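Probable zinc protease PqqL (Escherichia coli, PDB 6OFT) probably acts as a periplasmic zinc-dependent endopeptidase of the M16 family; this chain is the first half of the protein. Local coordinates at residues Gln111-Met114 with Ala115-Glu119; Thr152-Ala155 with Arg156-Phe159; Val311-Ala314 with Pro315-Ser319. One frame throughout, in Å; residues are numbered along the deposited sequence.

Contact 1 of 3, residues Gln111-Met114 with Ala115-Glu119; sequences QQVM and AIFSE
Helix 107-122 of the M16 peptidase domain carries this contact, with Val113 and Phe117 one turn apart on its buried side. The two side chains lie side by side and point the same way. CG1 of Val113 reaches CE2 of the Phe117 ring at 3.7 Å. That methyl stands anti to the Val113 backbone N (chi1 167°), which swings it along the helix toward the ring. Beneath this pair, Phe117 N donates to Val113 O at 3.0 Å, with an N-H...O angle of 155°. The same i to i+4 bond recurs on both sides of it. Ala115 N donates to Gln111 O at 3.0 Å and Ser118 N to Met114 O at 3.0 Å. On one flank, Gln112 bends at chi2 (67°) and brings NE2 within 4.0 Å of Ala115 CB, a loose touch. On the other, Gln111 NE2 and Ser118 OG both bond Asn219, through its side chain and its backbone oxygen. The Phe117 ring also meets Phe201 and Trp120 edge-to-face and packs on Leu34, Leu36, Tyr98 and Val100 of the sheet. Without the ring, as with an alanine here, Val113 CG1 would probably lose its aromatic neighbour and a gap would open against the sheet. The predicted proton acceptor Glu57 is about 11 Å from Phe117, side chain to side chain. The chemistry therefore splits by side: apolar packing seats the helix on the sheet, while amide and hydroxyl groups tie one flank to Asn219.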
# COMPACT_ATOMS: atom_id res chain seq x y z
N GLN A 111 29.70 5.88 -4.85
CA GLN A 111 30.46 4.63 -4.83
C GLN A 111 30.48 3.99 -3.44
O GLN A 111 30.28 2.78 -3.30
CB GLN A 111 31.88 4.87 -5.39
CG GLN A 111 32.82 3.66 -5.38
CD GLN A 111 32.20 2.37 -5.90
OE1 GLN A 111 31.58 2.31 -6.99
NE2 GLN A 111 32.37 1.30 -5.11
N GLN A 112 30.71 4.81 -2.40
CA GLN A 112 30.71 4.39 -1.03
C GLN A 112 29.34 3.81 -0.64
O GLN A 112 29.29 2.74 -0.04
CB GLN A 112 31.13 5.56 -0.12
CG GLN A 112 31.11 5.22 1.36
CD GLN A 112 32.15 4.20 1.75
OE1 GLN A 112 33.23 4.56 2.23
NE2 GLN A 112 31.85 2.92 1.57
N VAL A 113 28.22 4.50 -1.03
CA VAL A 113 26.85 4.05 -0.74
C VAL A 113 26.60 2.68 -1.43
O VAL A 113 26.05 1.76 -0.81
CB VAL A 113 25.79 5.14 -1.11
CG1 VAL A 113 24.37 4.58 -1.11
CG2 VAL A 113 25.87 6.34 -0.17
N MET A 114 27.05 2.54 -2.68
CA MET A 114 26.91 1.29 -3.45
C MET A 114 27.67 0.12 -2.79
O MET A 114 27.20 -1.01 -2.83
CB MET A 114 27.42 1.49 -4.88
CG MET A 114 26.50 2.32 -5.76
SD MET A 114 24.77 1.76 -5.81
CE MET A 114 24.93 0.14 -6.54
N ALA A 115 28.84 0.41 -2.18
CA ALA A 115 29.67 -0.57 -1.48
C ALA A 115 28.93 -1.09 -0.24
O ALA A 115 28.97 -2.30 0.02
CB ALA A 115 31.00 0.04 -1.11
N ILE A 116 28.20 -0.19 0.47
CA ILE A 116 27.35 -0.54 1.62
C ILE A 116 26.19 -1.44 1.15
O ILE A 116 25.88 -2.42 1.82
CB ILE A 116 26.88 0.72 2.40
CG1 ILE A 116 28.07 1.43 3.11
CG2 ILE A 116 25.78 0.36 3.42
CD1 ILE A 116 27.80 2.81 3.65
N PHE A 117 25.55 -1.12 0.00
CA PHE A 117 24.45 -1.93 -0.54
C PHE A 117 24.93 -3.34 -0.88
O PHE A 117 24.20 -4.31 -0.63
CB PHE A 117 23.79 -1.27 -1.77
CG PHE A 117 22.68 -0.28 -1.46
CD1 PHE A 117 21.47 -0.70 -0.94
CD2 PHE A 117 22.83 1.07 -1.77
CE1 PHE A 117 20.43 0.21 -0.70
CE2 PHE A 117 21.79 1.98 -1.54
CZ PHE A 117 20.60 1.54 -1.00
N SER A 118 26.14 -3.46 -1.45
CA SER A 118 26.75 -4.75 -1.79
C SER A 118 26.90 -5.67 -0.55
O SER A 118 26.61 -6.86 -0.64
CB SER A 118 28.10 -4.52 -2.46
OG SER A 118 28.57 -5.73 -3.02
N GLU A 119 27.28 -5.10 0.60
CA GLU A 119 27.43 -5.82 1.86
C GLU A 119 26.11 -6.09 2.56
O GLU A 119 26.00 -7.09 3.26
CB GLU A 119 28.42 -5.11 2.79
CG GLU A 119 29.78 -5.00 2.15
CD GLU A 119 30.94 -5.41 3.03
OE1 GLU A 119 30.79 -5.41 4.27
OE2 GLU A 119 32.00 -5.74 2.46

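Contact 2 of 3, residues Thr152-Ala155 with Arg156-Phe159; sequences TSQA and RRPF
Arg156 starts with CG opposite its own N (chi1 -171°) and bends at chi3 (-69°), which lays its guanidinium beside the methyl of Thr152 on the previous turn. Thr152 CG2 lies 3.6 Å from Arg156 NH2, obliquely to the guanidinium. The two side chains point the same way. At the guanidinium edge, in its plane, a water accepts from Arg156 NH1 at 3.1 Å. It also hydrogen-bonds Ser153 OG at 3.2 Å, so it links the two residues. Arg156 NE forms a salt bridge with Glu433, which ties the group to strand 430-436. Arg157 instead runs straight from CG to NE. Its CD passes 3.8 Å from Gln154 OE1, with the amide and guanidinium planes 15° apart. Its NH1 is held by Leu167 O and its NH2 by Tyr93 OH. In the backbone, Arg156 N donates to Thr152 O at 2.9 Å and Arg157 N to Ser153 O at 2.9 Å. The pattern then stops. Pro158 has no N-H to give, and its CD lies 3.4 Å from Gln154 O. Phe159 N makes a weak bond to Arg156 O, within its own turn. This is a proline kink near the C-terminal end of helix 148-160, which packs on strands 242-248 and 430-436.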
# COMPACT_ATOMS: atom_id res chain seq x y z
N THR A 152 -7.28 0.76 16.47
CA THR A 152 -8.39 0.71 15.50
C THR A 152 -8.09 -0.38 14.47
O THR A 152 -8.95 -1.24 14.25
CB THR A 152 -8.65 2.10 14.88
OG1 THR A 152 -8.84 3.06 15.91
CG2 THR A 152 -9.86 2.10 13.95
N SER A 153 -6.85 -0.38 13.88
CA SER A 153 -6.39 -1.40 12.94
C SER A 153 -6.43 -2.80 13.56
O SER A 153 -6.86 -3.73 12.89
CB SER A 153 -4.97 -1.11 12.44
OG SER A 153 -4.98 -0.03 11.52
N GLN A 154 -6.01 -2.94 14.83
CA GLN A 154 -6.06 -4.22 15.55
C GLN A 154 -7.50 -4.73 15.70
O GLN A 154 -7.73 -5.93 15.52
CB GLN A 154 -5.41 -4.13 16.94
CG GLN A 154 -3.88 -4.04 16.93
CD GLN A 154 -3.18 -5.18 16.22
OE1 GLN A 154 -2.52 -4.97 15.20
NE2 GLN A 154 -3.32 -6.39 16.73
N ALA A 155 -8.44 -3.83 16.06
CA ALA A 155 -9.87 -4.16 16.22
C ALA A 155 -10.54 -4.55 14.89
O ALA A 155 -11.37 -5.46 14.87
CB ALA A 155 -10.61 -2.99 16.86
N ARG A 156 -10.19 -3.85 13.79
CA ARG A 156 -10.71 -4.09 12.44
C ARG A 156 -10.12 -5.35 11.81
O ARG A 156 -10.77 -5.99 10.98
CB ARG A 156 -10.37 -2.88 11.54
CG ARG A 156 -11.03 -2.88 10.15
CD ARG A 156 -10.77 -1.60 9.38
NE ARG A 156 -11.48 -0.47 9.99
CZ ARG A 156 -10.92 0.67 10.35
NH1 ARG A 156 -9.62 0.87 10.14
NH2 ARG A 156 -11.64 1.63 10.91
N ARG A 157 -8.85 -5.66 12.18
CA ARG A 157 -8.01 -6.73 11.65
C ARG A 157 -8.69 -8.08 11.44
O ARG A 157 -8.59 -8.57 10.31
CB ARG A 157 -6.75 -6.91 12.52
CG ARG A 157 -5.53 -7.17 11.71
CD ARG A 157 -4.27 -7.09 12.53
NE ARG A 157 -3.14 -7.44 11.69
CZ ARG A 157 -2.73 -8.68 11.48
NH1 ARG A 157 -3.32 -9.69 12.11
NH2 ARG A 157 -1.72 -8.93 10.67
N PRO A 158 -9.37 -8.71 12.44
CA PRO A 158 -9.98 -10.03 12.19
C PRO A 158 -11.06 -10.02 11.11
O PRO A 158 -11.27 -11.04 10.45
CB PRO A 158 -10.54 -10.42 13.56
CG PRO A 158 -9.77 -9.61 14.54
CD PRO A 158 -9.58 -8.31 13.86
N PHE A 159 -11.76 -8.89 10.97
CA PHE A 159 -12.83 -8.69 9.99
C PHE A 159 -12.23 -8.49 8.61
O PHE A 159 -12.59 -9.19 7.66
CB PHE A 159 -13.71 -7.48 10.39
CG PHE A 159 -14.40 -7.62 11.73
CD1 PHE A 159 -13.74 -7.26 12.91
CD2 PHE A 159 -15.69 -8.13 11.83
CE1 PHE A 159 -14.35 -7.43 14.16
CE2 PHE A 159 -16.30 -8.31 13.07
CZ PHE A 159 -15.63 -7.96 14.23
O HOH W 1 -7.16 -0.82 9.35

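Contact 3 of 3, residues Val311-Ala314 with Pro315-Ser319; sequences VKIA and PDYQS
A tight beta hairpin joins strands 303-314 and 317-326, and its closing end is the contact of Val311-Ala314 with Pro315-Ser319. Val311 and Ser319 form a hydrogen-bonded antiparallel pair. Val311 N donates to Ser319 O at 2.8 Å, and Ser319 N returns a bond of 2.8 Å to Val311 O. Lys312 and Gln318 follow as a non-hydrogen-bonded pair. Next comes a classic beta bulge, in which Ile313 and Ala314 both face Tyr317. Tyr317 O takes two backbone bonds there. The one from Ile313 N is 2.9 Å and almost linear at 174°, and the one from Ala314 N is weak at 3.3 Å. A type I turn from Ala314 to Tyr317 reverses the chain, with Pro315 and Asp316 at its corners. Tyr317 N closes it on Ala314 O at 3.3 Å, approaching from above the carbonyl plane. Packing is close where Ala314 CB meets Pro315 CD at 3.5 Å. The bulge also sets Ile313 beside Tyr317. Ile313 CG1 lies between its own N and carbonyl carbon (chi1 67°), and this puts it 3.7 Å from Tyr317 CB. Further out, Ile313 CD1 comes to the edge of the tyrosine ring, near its plane. The other branch, CG2, leans on Ser319 CB at 3.9 Å, and Leu160 of helix 148-160 touches both residues. The polar ends find partners outside the hairpin. Lys312 NZ makes a salt bridge with Asp94, while Asp316 OD1 bonds Thr236 OG1. Gln318 NE2 and Ser319 OG reach the backbone oxygens of Pro264 and Tyr261, on strand 256-264.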
# COMPACT_ATOMS: atom_id res chain seq x y z
N VAL A 311 -8.78 -0.55 -0.65
CA VAL A 311 -7.52 -0.78 0.06
C VAL A 311 -7.04 -2.21 -0.21
O VAL A 311 -7.87 -3.13 -0.26
CB VAL A 311 -7.61 -0.42 1.59
CG1 VAL A 311 -8.63 -1.28 2.34
CG2 VAL A 311 -6.24 -0.47 2.27
N LYS A 312 -5.72 -2.40 -0.40
CA LYS A 312 -5.09 -3.71 -0.56
C LYS A 312 -5.10 -4.39 0.81
O LYS A 312 -4.74 -3.74 1.81
CB LYS A 312 -3.64 -3.55 -1.06
CG LYS A 312 -2.85 -4.86 -1.15
CD LYS A 312 -1.39 -4.59 -1.47
CE LYS A 312 -0.50 -5.77 -1.16
NZ LYS A 312 0.90 -5.52 -1.60
N ILE A 313 -5.56 -5.66 0.89
CA ILE A 313 -5.61 -6.37 2.18
C ILE A 313 -4.68 -7.59 2.19
O ILE A 313 -4.32 -8.08 3.26
CB ILE A 313 -7.07 -6.72 2.63
CG1 ILE A 313 -7.74 -7.76 1.70
CG2 ILE A 313 -7.92 -5.43 2.79
CD1 ILE A 313 -9.06 -8.37 2.24
N ALA A 314 -4.30 -8.08 1.00
CA ALA A 314 -3.42 -9.24 0.79
C ALA A 314 -2.84 -9.11 -0.65
O ALA A 314 -3.36 -8.28 -1.41
CB ALA A 314 -4.23 -10.52 0.94
N PRO A 315 -1.80 -9.89 -1.08
CA PRO A 315 -1.30 -9.73 -2.48
C PRO A 315 -2.36 -9.93 -3.58
O PRO A 315 -2.24 -9.34 -4.64
CB PRO A 315 -0.18 -10.79 -2.58
CG PRO A 315 0.25 -11.04 -1.16
CD PRO A 315 -1.02 -10.92 -0.35
N ASP A 316 -3.40 -10.75 -3.32
CA ASP A 316 -4.46 -11.07 -4.29
C ASP A 316 -5.83 -10.46 -3.97
O ASP A 316 -6.80 -10.82 -4.63
CB ASP A 316 -4.61 -12.60 -4.35
CG ASP A 316 -5.06 -13.26 -3.04
OD1 ASP A 316 -5.01 -12.59 -1.98
OD2 ASP A 316 -5.47 -14.44 -3.08
N TYR A 317 -5.92 -9.62 -2.93
CA TYR A 317 -7.20 -9.17 -2.41
C TYR A 317 -7.28 -7.73 -1.96
O TYR A 317 -6.30 -7.15 -1.50
CB TYR A 317 -7.61 -10.08 -1.22
CG TYR A 317 -8.85 -10.92 -1.47
CD1 TYR A 317 -8.83 -11.99 -2.36
CD2 TYR A 317 -10.02 -10.69 -0.75
CE1 TYR A 317 -9.95 -12.80 -2.53
CE2 TYR A 317 -11.15 -11.49 -0.92
CZ TYR A 317 -11.11 -12.54 -1.82
OH TYR A 317 -12.22 -13.34 -2.00
N GLN A 318 -8.50 -7.20 -2.03
CA GLN A 318 -8.81 -5.83 -1.64
C GLN A 318 -10.13 -5.71 -0.87
O GLN A 318 -10.98 -6.60 -0.89
CB GLN A 318 -8.89 -4.94 -2.90
CG GLN A 318 -10.09 -5.21 -3.82
CD GLN A 318 -10.07 -4.36 -5.05
OE1 GLN A 318 -9.85 -3.15 -4.98
NE2 GLN A 318 -10.31 -4.95 -6.22
N SER A 319 -10.30 -4.55 -0.25
CA SER A 319 -11.55 -4.18 0.37
C SER A 319 -12.01 -2.87 -0.19
O SER A 319 -11.23 -1.92 -0.34
CB SER A 319 -11.44 -4.08 1.89
OG SER A 319 -12.74 -3.84 2.42

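All three contacts are local, and none touches another. Contact 1 stands apart, its centre 40 Å from that of contact 2 and 35 Å from that of contact 3. It is partly buried, and its helix lies against the six-stranded sheet of the M16 peptidase domain. Contacts 2 and 3 are closer, with nearest atoms about 7 Å apart, and both adjoin the five-stranded sheet. Helix 148-160 packs on that sheet, and its Leu160 touches residues of the hairpin. Contact 2 is the surface one, with arginine chains along the helix, a bridging water, and charged ends reaching partners beyond it. Contact 1 relies on apolar packing, contact 3 on strand pairing at a partly buried sheet edge.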